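Local coordinates for long form salivary protein D7L1 (Aedes aegypti, PDB 3DXL), which binds and sequesters host mediators such as biogenic amines and leukotrienes, so modulating the blood feeding of female mosquitoes, at residues Met30-Trp34 with Ser44-Phe50; Tyr61-Lys67 with Ser101-Asp105; Ile73-Phe77 with Lys88-Tyr92; Val193-Tyr199 with Phe264-Glu268. All blocks are in the same frame, centred on the assembly; numbering follows the deposited sequence. Where two conformers were deposited one is given.

Interaction 1: Met30-Trp34 with Ser44-Phe50; sequences MLAKW and SPATQCF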
# COMPACT_ATOMS: atom_id res chain seq x y z
N MET A 30 1.91 -17.70 13.02
CA MET A 30 2.87 -16.84 12.34
C MET A 30 2.40 -15.38 12.32
O MET A 30 3.17 -14.47 12.62
CB MET A 30 3.18 -17.34 10.93
CG MET A 30 3.92 -18.67 10.92
SD MET A 30 5.21 -18.72 9.68
CE MET A 30 5.26 -20.45 9.25
N LEU A 31 1.12 -15.17 11.99
CA LEU A 31 0.57 -13.83 11.98
C LEU A 31 0.77 -13.13 13.32
O LEU A 31 1.17 -11.96 13.37
CB LEU A 31 -0.91 -13.88 11.59
CG LEU A 31 -1.69 -12.56 11.67
CD1 LEU A 31 -1.12 -11.48 10.76
CD2 LEU A 31 -3.16 -12.82 11.35
N ALA A 32 0.49 -13.84 14.41
CA ALA A 32 0.60 -13.27 15.76
C ALA A 32 2.01 -12.78 16.07
O ALA A 32 2.17 -11.76 16.75
CB ALA A 32 0.15 -14.28 16.80
N LYS A 33 3.02 -13.50 15.59
CA LYS A 33 4.42 -13.13 15.79
C LYS A 33 4.84 -12.00 14.86
O LYS A 33 5.37 -10.98 15.30
CB LYS A 33 5.32 -14.34 15.59
CG LYS A 33 5.24 -15.35 16.72
CD LYS A 33 6.16 -16.54 16.51
CE LYS A 33 5.52 -17.62 15.64
NZ LYS A 33 6.23 -18.93 15.75
N TRP A 34 4.61 -12.18 13.56
CA TRP A 34 5.05 -11.18 12.59
C TRP A 34 4.47 -9.80 12.87
O TRP A 34 5.16 -8.79 12.73
CB TRP A 34 4.73 -11.61 11.16
CG TRP A 34 5.31 -12.92 10.71
CD1 TRP A 34 6.18 -13.74 11.39
CD2 TRP A 34 5.07 -13.55 9.44
NE1 TRP A 34 6.48 -14.84 10.62
CE2 TRP A 34 5.82 -14.75 9.42
CE3 TRP A 34 4.32 -13.21 8.32
CZ2 TRP A 34 5.81 -15.62 8.33
CZ3 TRP A 34 4.31 -14.07 7.23
CH2 TRP A 34 5.05 -15.26 7.24
N SER A 44 11.66 -21.06 8.62
CA SER A 44 10.52 -21.19 7.73
C SER A 44 10.71 -20.35 6.46
O SER A 44 10.97 -19.15 6.56
CB SER A 44 9.25 -20.75 8.45
OG SER A 44 8.17 -20.62 7.55
N PRO A 45 10.57 -20.98 5.27
CA PRO A 45 10.59 -20.20 4.03
C PRO A 45 9.55 -19.06 4.02
O PRO A 45 9.83 -18.00 3.46
CB PRO A 45 10.28 -21.25 2.94
CG PRO A 45 10.74 -22.54 3.56
CD PRO A 45 10.43 -22.43 5.01
N ALA A 46 8.40 -19.26 4.65
CA ALA A 46 7.39 -18.21 4.70
C ALA A 46 7.91 -16.97 5.45
O ALA A 46 7.78 -15.85 4.96
CB ALA A 46 6.13 -18.73 5.35
N THR A 47 8.56 -17.18 6.59
CA THR A 47 9.12 -16.08 7.36
C THR A 47 10.22 -15.38 6.58
O THR A 47 10.32 -14.15 6.56
CB THR A 47 9.70 -16.60 8.68
OG1 THR A 47 8.68 -17.30 9.39
CG2 THR A 47 10.22 -15.45 9.54
N GLN A 48 11.04 -16.18 5.92
CA GLN A 48 12.16 -15.64 5.16
C GLN A 48 11.68 -14.75 4.02
O GLN A 48 12.20 -13.65 3.83
CB GLN A 48 13.04 -16.77 4.65
CG GLN A 48 13.69 -17.54 5.78
CD GLN A 48 14.20 -18.91 5.38
OE1 GLN A 48 14.27 -19.25 4.20
NE2 GLN A 48 14.56 -19.71 6.38
N CYS A 49 10.67 -15.20 3.29
CA CYS A 49 10.16 -14.40 2.18
C CYS A 49 9.35 -13.21 2.65
O CYS A 49 9.38 -12.16 2.00
CB CYS A 49 9.36 -15.25 1.20
SG CYS A 49 10.40 -16.33 0.18
N PHE A 50 8.65 -13.35 3.77
CA PHE A 50 8.00 -12.20 4.40
C PHE A 50 9.03 -11.11 4.71
O PHE A 50 8.85 -9.94 4.38
CB PHE A 50 7.28 -12.61 5.69
CG PHE A 50 6.89 -11.44 6.57
CD1 PHE A 50 5.95 -10.51 6.14
CD2 PHE A 50 7.47 -11.27 7.83
CE1 PHE A 50 5.62 -9.42 6.94
CE2 PHE A 50 7.12 -10.19 8.63
CZ PHE A 50 6.20 -9.26 8.18

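Interaction 2: Tyr61-Lys67 with Ser101-Asp105; sequences YDPVAQK and STNND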
# COMPACT_ATOMS: atom_id res chain seq x y z
N TYR A 61 16.72 -3.50 1.48
CA TYR A 61 17.42 -4.41 0.58
C TYR A 61 17.11 -4.01 -0.84
O TYR A 61 15.94 -3.90 -1.24
CB TYR A 61 17.11 -5.89 0.84
CG TYR A 61 17.85 -6.81 -0.12
CD1 TYR A 61 19.23 -7.05 0.04
CD2 TYR A 61 17.21 -7.40 -1.21
CE1 TYR A 61 19.92 -7.86 -0.84
CE2 TYR A 61 17.89 -8.21 -2.10
CZ TYR A 61 19.25 -8.43 -1.90
OH TYR A 61 19.90 -9.24 -2.80
N ASP A 62 18.17 -3.77 -1.60
CA ASP A 62 18.08 -3.39 -2.99
C ASP A 62 18.38 -4.63 -3.84
O ASP A 62 19.54 -5.04 -3.94
CB ASP A 62 19.07 -2.25 -3.26
CG ASP A 62 19.02 -1.74 -4.69
OD1 ASP A 62 18.56 -2.48 -5.59
OD2 ASP A 62 19.47 -0.60 -4.90
N PRO A 63 17.34 -5.23 -4.45
CA PRO A 63 17.50 -6.48 -5.20
C PRO A 63 18.28 -6.31 -6.50
O PRO A 63 18.80 -7.30 -7.02
CB PRO A 63 16.06 -6.90 -5.48
CG PRO A 63 15.29 -5.64 -5.47
CD PRO A 63 15.94 -4.77 -4.44
N VAL A 64 18.35 -5.08 -7.01
CA VAL A 64 19.11 -4.75 -8.21
C VAL A 64 20.60 -4.68 -7.85
O VAL A 64 21.44 -5.30 -8.51
CB VAL A 64 18.63 -3.42 -8.86
CG1 VAL A 64 19.46 -3.09 -10.11
CG2 VAL A 64 17.15 -3.50 -9.23
N ALA A 65 20.91 -3.95 -6.79
CA ALA A 65 22.28 -3.82 -6.29
C ALA A 65 22.76 -5.11 -5.63
O ALA A 65 23.97 -5.32 -5.50
CB ALA A 65 22.38 -2.65 -5.32
N GLN A 66 21.82 -5.98 -5.23
CA GLN A 66 22.09 -7.17 -4.41
C GLN A 66 22.90 -6.83 -3.15
O GLN A 66 23.87 -7.52 -2.79
CB GLN A 66 22.71 -8.32 -5.23
CG GLN A 66 21.68 -9.03 -6.13
CD GLN A 66 22.13 -10.38 -6.64
OE1 GLN A 66 21.60 -11.42 -6.24
NE2 GLN A 66 23.11 -10.38 -7.53
N LYS A 67 22.47 -5.75 -2.50
CA LYS A 67 23.07 -5.25 -1.27
C LYS A 67 21.99 -4.59 -0.44
O LYS A 67 20.94 -4.18 -0.96
CB LYS A 67 24.10 -4.16 -1.54
CG LYS A 67 25.18 -4.45 -2.53
CD LYS A 67 25.90 -3.16 -2.85
CE LYS A 67 27.00 -3.39 -3.85
NZ LYS A 67 27.87 -2.21 -3.92
N SER A 101 27.42 -7.75 0.86
CA SER A 101 26.60 -7.94 -0.33
C SER A 101 25.94 -9.31 -0.24
O SER A 101 26.55 -10.27 0.24
CB SER A 101 27.45 -7.78 -1.58
OG SER A 101 27.93 -6.46 -1.65
N THR A 102 24.68 -9.39 -0.63
CA THR A 102 23.87 -10.56 -0.32
C THR A 102 23.00 -10.94 -1.51
O THR A 102 22.36 -10.08 -2.12
CB THR A 102 23.00 -10.29 0.94
OG1 THR A 102 23.85 -10.06 2.07
CG2 THR A 102 22.08 -11.46 1.26
N ASN A 103 22.97 -12.24 -1.81
CA ASN A 103 22.16 -12.78 -2.91
C ASN A 103 20.67 -12.49 -2.76
O ASN A 103 20.14 -12.49 -1.65
CB ASN A 103 22.37 -14.29 -3.03
CG ASN A 103 23.79 -14.67 -3.43
OD1 ASN A 103 24.55 -13.85 -3.95
ND2 ASN A 103 24.14 -15.93 -3.20
N ASN A 104 20.02 -12.25 -3.90
CA ASN A 104 18.59 -11.92 -3.96
C ASN A 104 17.71 -13.18 -3.91
O ASN A 104 17.00 -13.50 -4.87
CB ASN A 104 18.30 -11.08 -5.21
CG ASN A 104 16.85 -10.63 -5.31
OD1 ASN A 104 16.19 -10.41 -4.29
ND2 ASN A 104 16.35 -10.50 -6.53
N ASP A 105 17.80 -13.90 -2.80
CA ASP A 105 16.87 -14.96 -2.47
C ASP A 105 16.42 -14.77 -1.03
O ASP A 105 17.15 -14.20 -0.22
CB ASP A 105 17.47 -16.35 -2.72
CG ASP A 105 18.69 -16.64 -1.85
OD1 ASP A 105 19.82 -16.42 -2.33
OD2 ASP A 105 18.51 -17.10 -0.70

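Interaction 3: Ile73-Phe77 with Lys88-Tyr92; sequences IQEQF and KVEAY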
# COMPACT_ATOMS: atom_id res chain seq x y z
N ILE A 73 16.98 4.63 6.14
CA ILE A 73 17.00 4.87 7.58
C ILE A 73 17.20 6.36 7.87
O ILE A 73 16.48 6.94 8.68
CB ILE A 73 18.08 4.00 8.28
CG1 ILE A 73 17.70 2.53 8.15
CG2 ILE A 73 18.25 4.42 9.75
CD1 ILE A 73 18.85 1.58 8.51
N GLN A 74 18.17 6.97 7.19
CA GLN A 74 18.41 8.40 7.37
C GLN A 74 17.26 9.26 6.83
O GLN A 74 16.89 10.25 7.45
CB GLN A 74 19.75 8.81 6.75
CG GLN A 74 20.98 8.16 7.40
CD GLN A 74 21.15 8.46 8.89
OE1 GLN A 74 20.70 9.50 9.40
NE2 GLN A 74 21.83 7.56 9.60
N GLU A 75 16.67 8.85 5.70
CA GLU A 75 15.51 9.55 5.15
C GLU A 75 14.34 9.49 6.13
O GLU A 75 13.66 10.48 6.37
CB GLU A 75 15.09 8.95 3.80
CG GLU A 75 15.96 9.35 2.62
CD GLU A 75 16.03 10.86 2.42
OE1 GLU A 75 14.96 11.52 2.40
OE2 GLU A 75 17.15 11.38 2.30
N GLN A 76 14.14 8.31 6.71
CA GLN A 76 13.07 8.09 7.66
C GLN A 76 13.23 8.95 8.91
O GLN A 76 12.28 9.58 9.38
CB GLN A 76 12.96 6.61 8.01
CG GLN A 76 11.71 6.23 8.77
CD GLN A 76 10.44 6.30 7.94
OE1 GLN A 76 10.47 6.60 6.75
NE2 GLN A 76 9.32 6.03 8.58
N PHE A 77 14.45 8.98 9.46
CA PHE A 77 14.74 9.75 10.66
C PHE A 77 14.63 11.26 10.42
O PHE A 77 14.18 12.00 11.28
CB PHE A 77 16.11 9.35 11.20
CG PHE A 77 16.50 10.01 12.50
CD1 PHE A 77 15.60 10.13 13.55
CD2 PHE A 77 17.80 10.48 12.67
CE1 PHE A 77 16.00 10.73 14.75
CE2 PHE A 77 18.20 11.09 13.86
CZ PHE A 77 17.30 11.21 14.90
N LYS A 88 21.36 6.04 18.30
CA LYS A 88 20.74 4.74 18.05
C LYS A 88 20.39 4.55 16.57
O LYS A 88 20.62 3.49 16.01
CB LYS A 88 19.52 4.54 18.96
CG LYS A 88 19.92 4.43 20.45
CD LYS A 88 18.75 4.18 21.37
CE LYS A 88 19.22 3.69 22.75
NZ LYS A 88 20.37 4.46 23.30
N VAL A 89 19.88 5.61 15.94
CA VAL A 89 19.59 5.57 14.51
C VAL A 89 20.88 5.35 13.72
O VAL A 89 20.94 4.53 12.80
CB VAL A 89 18.89 6.86 14.04
CG1 VAL A 89 18.77 6.89 12.51
CG2 VAL A 89 17.53 6.97 14.70
N GLU A 90 21.93 6.07 14.11
CA GLU A 90 23.23 5.91 13.47
C GLU A 90 23.81 4.50 13.65
O GLU A 90 24.36 3.94 12.70
CB GLU A 90 24.21 7.00 13.92
CG GLU A 90 23.86 8.35 13.29
CD GLU A 90 24.63 9.55 13.83
OE1 GLU A 90 25.26 9.45 14.91
OE2 GLU A 90 24.56 10.60 13.17
N ALA A 91 23.65 3.92 14.84
CA ALA A 91 24.12 2.55 15.10
C ALA A 91 23.38 1.55 14.20
O ALA A 91 23.99 0.63 13.66
CB ALA A 91 23.95 2.19 16.57
N TYR A 92 22.08 1.75 14.01
CA TYR A 92 21.26 0.90 13.16
C TYR A 92 21.67 1.06 11.69
O TYR A 92 21.90 0.07 10.99
CB TYR A 92 19.78 1.24 13.39
CG TYR A 92 18.76 0.60 12.47
CD1 TYR A 92 18.90 -0.71 12.02
CD2 TYR A 92 17.62 1.31 12.09
CE1 TYR A 92 17.93 -1.28 11.19
CE2 TYR A 92 16.65 0.74 11.26
CZ TYR A 92 16.82 -0.54 10.81
OH TYR A 92 15.85 -1.10 10.00
O HOH W 1 21.61 11.00 12.04

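Interaction 4: Val193-Tyr199 with Phe264-Glu268; sequences VMKGIRY and FDYRE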
# COMPACT_ATOMS: atom_id res chain seq x y z
N VAL A 193 -6.76 8.56 -5.06
CA VAL A 193 -7.27 7.19 -5.02
C VAL A 193 -6.32 6.21 -5.71
O VAL A 193 -5.96 5.17 -5.14
CB VAL A 193 -8.68 7.09 -5.63
CG1 VAL A 193 -9.14 5.64 -5.69
CG2 VAL A 193 -9.67 7.92 -4.83
N MET A 194 -5.90 6.54 -6.93
CA MET A 194 -5.04 5.64 -7.71
C MET A 194 -3.69 5.40 -7.05
O MET A 194 -3.14 4.30 -7.13
CB MET A 194 -4.85 6.18 -9.13
CG MET A 194 -6.13 6.24 -9.95
SD MET A 194 -6.73 4.64 -10.55
CE MET A 194 -5.65 4.38 -11.98
N LYS A 195 -3.14 6.43 -6.40
CA LYS A 195 -1.90 6.24 -5.65
C LYS A 195 -2.16 5.47 -4.36
O LYS A 195 -1.34 4.65 -3.94
CB LYS A 195 -1.21 7.58 -5.39
CG LYS A 195 -0.56 8.11 -6.64
CD LYS A 195 0.05 9.47 -6.43
CE LYS A 195 0.80 9.92 -7.66
NZ LYS A 195 0.99 11.39 -7.66
N GLY A 196 -3.31 5.71 -3.73
CA GLY A 196 -3.65 5.04 -2.48
C GLY A 196 -3.86 3.55 -2.61
O GLY A 196 -3.65 2.81 -1.65
N ILE A 197 -4.29 3.10 -3.78
CA ILE A 197 -4.40 1.66 -4.04
C ILE A 197 -3.25 1.15 -4.91
O ILE A 197 -3.28 0.01 -5.36
CB ILE A 197 -5.75 1.28 -4.64
CG1 ILE A 197 -5.94 1.96 -6.02
CG2 ILE A 197 -6.83 1.59 -3.60
CD1 ILE A 197 -7.20 1.59 -6.77
N ARG A 198 -2.27 2.02 -5.13
CA ARG A 198 -0.97 1.63 -5.70
C ARG A 198 -1.03 1.25 -7.18
O ARG A 198 -0.13 0.61 -7.71
CB ARG A 198 -0.29 0.54 -4.84
CG ARG A 198 0.50 1.07 -3.65
CD ARG A 198 -0.37 1.63 -2.52
NE ARG A 198 0.43 2.03 -1.37
CZ ARG A 198 -0.05 2.55 -0.25
NH1 ARG A 198 -1.35 2.76 -0.08
NH2 ARG A 198 0.78 2.88 0.74
N TYR A 199 -2.10 1.66 -7.87
CA TYR A 199 -2.16 1.51 -9.33
C TYR A 199 -1.18 2.47 -10.00
O TYR A 199 -0.70 2.20 -11.09
CB TYR A 199 -3.55 1.79 -9.88
CG TYR A 199 -4.59 0.74 -9.60
CD1 TYR A 199 -4.36 -0.31 -8.71
CD2 TYR A 199 -5.84 0.82 -10.20
CE1 TYR A 199 -5.33 -1.25 -8.46
CE2 TYR A 199 -6.81 -0.09 -9.96
CZ TYR A 199 -6.57 -1.13 -9.09
OH TYR A 199 -7.56 -2.04 -8.82
N PHE A 264 -12.25 -2.86 -8.91
CA PHE A 264 -12.04 -1.60 -8.19
C PHE A 264 -12.98 -1.53 -6.99
O PHE A 264 -12.58 -1.12 -5.90
CB PHE A 264 -12.33 -0.46 -9.17
CG PHE A 264 -11.60 0.85 -8.91
CD1 PHE A 264 -10.22 0.91 -8.96
CD2 PHE A 264 -12.32 2.04 -8.75
CE1 PHE A 264 -9.57 2.13 -8.81
CE2 PHE A 264 -11.66 3.26 -8.59
CZ PHE A 264 -10.28 3.29 -8.63
N ASP A 265 -14.22 -1.97 -7.18
CA ASP A 265 -15.17 -2.04 -6.07
C ASP A 265 -14.65 -2.94 -4.96
O ASP A 265 -14.72 -2.61 -3.77
CB ASP A 265 -16.54 -2.57 -6.51
CG ASP A 265 -17.38 -1.55 -7.26
OD1 ASP A 265 -17.01 -0.36 -7.37
OD2 ASP A 265 -18.44 -1.98 -7.76
N TYR A 266 -14.15 -4.12 -5.32
CA TYR A 266 -13.65 -5.04 -4.30
C TYR A 266 -12.38 -4.50 -3.63
O TYR A 266 -12.19 -4.68 -2.42
CB TYR A 266 -13.42 -6.43 -4.88
CG TYR A 266 -13.12 -7.51 -3.86
CD1 TYR A 266 -13.84 -7.61 -2.67
CD2 TYR A 266 -12.14 -8.48 -4.12
CE1 TYR A 266 -13.57 -8.62 -1.75
CE2 TYR A 266 -11.87 -9.49 -3.21
CZ TYR A 266 -12.59 -9.56 -2.03
OH TYR A 266 -12.35 -10.56 -1.13
N ARG A 267 -11.54 -3.81 -4.40
CA ARG A 267 -10.39 -3.15 -3.80
C ARG A 267 -10.82 -2.11 -2.77
O ARG A 267 -10.19 -2.02 -1.71
CB ARG A 267 -9.48 -2.53 -4.87
CG ARG A 267 -8.23 -1.85 -4.28
CD ARG A 267 -7.41 -2.80 -3.41
NE ARG A 267 -6.19 -2.22 -2.88
CZ ARG A 267 -5.02 -2.20 -3.52
NH1 ARG A 267 -4.92 -2.68 -4.76
NH2 ARG A 267 -3.94 -1.71 -2.91
N GLU A 268 -11.87 -1.34 -3.06
CA GLU A 268 -12.34 -0.37 -2.07
C GLU A 268 -12.72 -1.07 -0.76
O GLU A 268 -12.38 -0.59 0.33
CB GLU A 268 -13.53 0.44 -2.61
CG GLU A 268 -13.99 1.57 -1.67
CD GLU A 268 -14.92 1.12 -0.54
OE1 GLU A 268 -15.70 0.16 -0.72
OE2 GLU A 268 -14.88 1.75 0.55

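Interaction 1: Met30-Trp34 with Ser44-Phe50
The N-terminal odorant-binding-protein domain packs helix 27-34 against the start of helix 45-58 through an offset stack of Trp34 on Phe50. The six-membered ring of Trp34 and the Phe50 ring are almost parallel, with planes at 4° and centroids 4.4 Å apart. The displacement brings Phe50 CB over the same indole ring, 3.9 Å from its centroid, as a CH-pi contact. Phe50 gains this position because its CG is anti to the backbone N (chi1 165°), which lays the ring back along the indole toward Trp34 CB. Over the opposite indole face lies Met30 O, one helical turn earlier, so the ring is sandwiched between a phenyl group and a carbonyl.

Thr47 and Ala46 meet the benzo end of the indole obliquely: Trp34 CZ2 is 3.5 Å from Thr47 CA, and Trp34 CH2 is 3.6 Å from Ala46 O. The polar atoms here are satisfied by the loop joining the helices, Trp34 NE1 bonding to Glu40 O and Thr47 OG1 to Pro41 O.

Met17 of helix 6-20 touches both stacked rings, Phe110 of helix 106-119 reaches Thr47, and the disulfide Cys49-Cys106 ties helix 45-58 to helix 106-119.

Interaction 2: Tyr61-Lys67 with Ser101-Asp105
Three hydrogen bonds attach the β-hairpin turn of Tyr61-Lys67 to the extended loop Ser101-Asp105. Tyr61 OH donates to Thr102 O at 2.7 Å, and that oxygen lies in the plane of the tyrosine ring, at its edge. Thr102 N donates to Gln66 O at 3.0 Å. Asn104 N reaches Gln66 OE1 at 2.9 Å, in the amide plane and on a lone pair. Gln66 thus accepts with both its backbone and its side chain. The extended chain beyond CG carries the amide across to Asn104, whose own amide plane stands nearly perpendicular, at 82°.

Within the turn, Gln66 and Lys67 both face Asp62 in a G1 β bulge, with Gln66 in a left-handed backbone conformation. Asp62 OD1 accepts from Val64 N, forming an Asx turn, and also from Ala65 N, both arriving from one face of the carboxylate. On the loop side, Asn104 centres an inverse γ turn and Asp105 N-caps helix 106-119 by bonding to Ala108 N.

Packing completes the contact. Lys67 CG lies 3.5 Å from Ser101 OG at one end. At the other, Asn104 OD1, which accepts from Lys52 NZ, rests 3.7 Å from Pro63 CB and 3.5 Å from Tyr61 CE2.

Interaction 3: Ile73-Phe77 with Lys88-Tyr92
Val89 is the first residue of Lys88-Tyr92 to meet Ile73-Phe77, and its two methyl groups divide the work. CG2 sits above the centre of the Phe77 ring, 3.8 Å from the centroid and 9° off the normal, a nearly axial CH-pi contact. CG1, anti to the backbone N, is directed between Phe77 and Ile73; it lies 3.7 Å from Ile73 CG2 and touches Phe77 CD2 as well. This methyl is thereby wedged between two residues a helical turn apart.

Glu90 comes next, at the more exposed border of the interface. Its OE2 and Gln74 OE1 both accept hydrogens from one water, at 3.2 Å each, so the two oxygens are joined by a bridge although neither could donate to the other. The same water lies at the edge of the Phe77 ring.

One turn after Lys88, Tyr92 closes the contact by offering a ring face to Ile73. Ile73 CD1 stands over the middle of that ring, 3.7 Å from its centroid. The methyl gets there because CD1 continues the Ile73 chain outward, trans to CA (chi2 166°), while CG2 stays with Val89. Tyr92 OH bonds to Tyr113 OH and to a bound glycerol. The side chains of Tyr92 and Trp37, which binds leukotriene E4, are about 6 Å apart, consistent with a place beside the lipid pocket.

The two helical segments run antiparallel, at 159°, with Leu127 of helix 121-127 packed on Ile73 and Phe77, and Thr123 and Ser124 on Tyr92.

Interaction 4: Val193-Tyr199 with Phe264-Glu268
Ile197 and Arg267 pass each other in opposite directions, and the branched carbon CB of Ile197 sits over the flat guanidinium of Arg267. It is centred over one face, 3.7 Å from Arg267 CZ, and Ile197 CG2 continues along the arginine chain to CG at 3.8 Å. Arg267 CG is anti to the backbone N (chi1 -179°), which sends the chain out toward Ile197, and a bend at chi2 lets it run alongside the isoleucine. Beside it, Tyr199 CE2 approaches Phe264 CD1 at 3.7 Å, near the plane of the phenylalanine ring. The two rings are inclined at 48°, neither stacked nor perpendicular. Val193 CG1 touches Phe264 CZ at 3.9 Å, and Met194 SD makes an oblique Met-aromatic contact with the same ring.

The second shell is ionic. Arg267 NH1 forms salt bridges with Glu210 and Asp214, and Asp214 also takes a hydrogen bond from Tyr199 OH; these two carboxylates probably offset the charge of the buried arginine. Following the helix end, Arg198 turns its NH1 back to Gly196 O, 2.8 Å away, and pairs with Glu7.

Asp265 and Glu268, on the same helix as Phe264, bind noradrenaline, and here Asp265 holds the amine of a Tris molecule. The end of helix 184-196 and the turn after it meet helix 257-271 beside the amine pocket, flanked by Phe154 of helix 153-161, by helix 208-217, and by Phe11 and Arg15 of helix 6-20.

Interactions 1, 2 and 3 all belong to the N-terminal odorant-binding-protein domain, with centres 20 to 25 Å apart, whereas interaction 4 lies 26 to 31 Å from them, in the C-terminal half. Along the chain, interaction 1 closes before interaction 2 opens, helix 45-58 leading directly into strand 61-62. Interaction 3 is nested within the loop that interaction 2 closes, and interaction 4 follows all of them. No two contacts touch. Interactions 1 and 3 lie near Trp37 and probably help shape the lipid pocket, while the 264-268 segment of interaction 4 carries two noradrenaline-binding residues, Asp265 and Glu268. This separation matches a protein whose lipids and biogenic amines bind independently in two pockets.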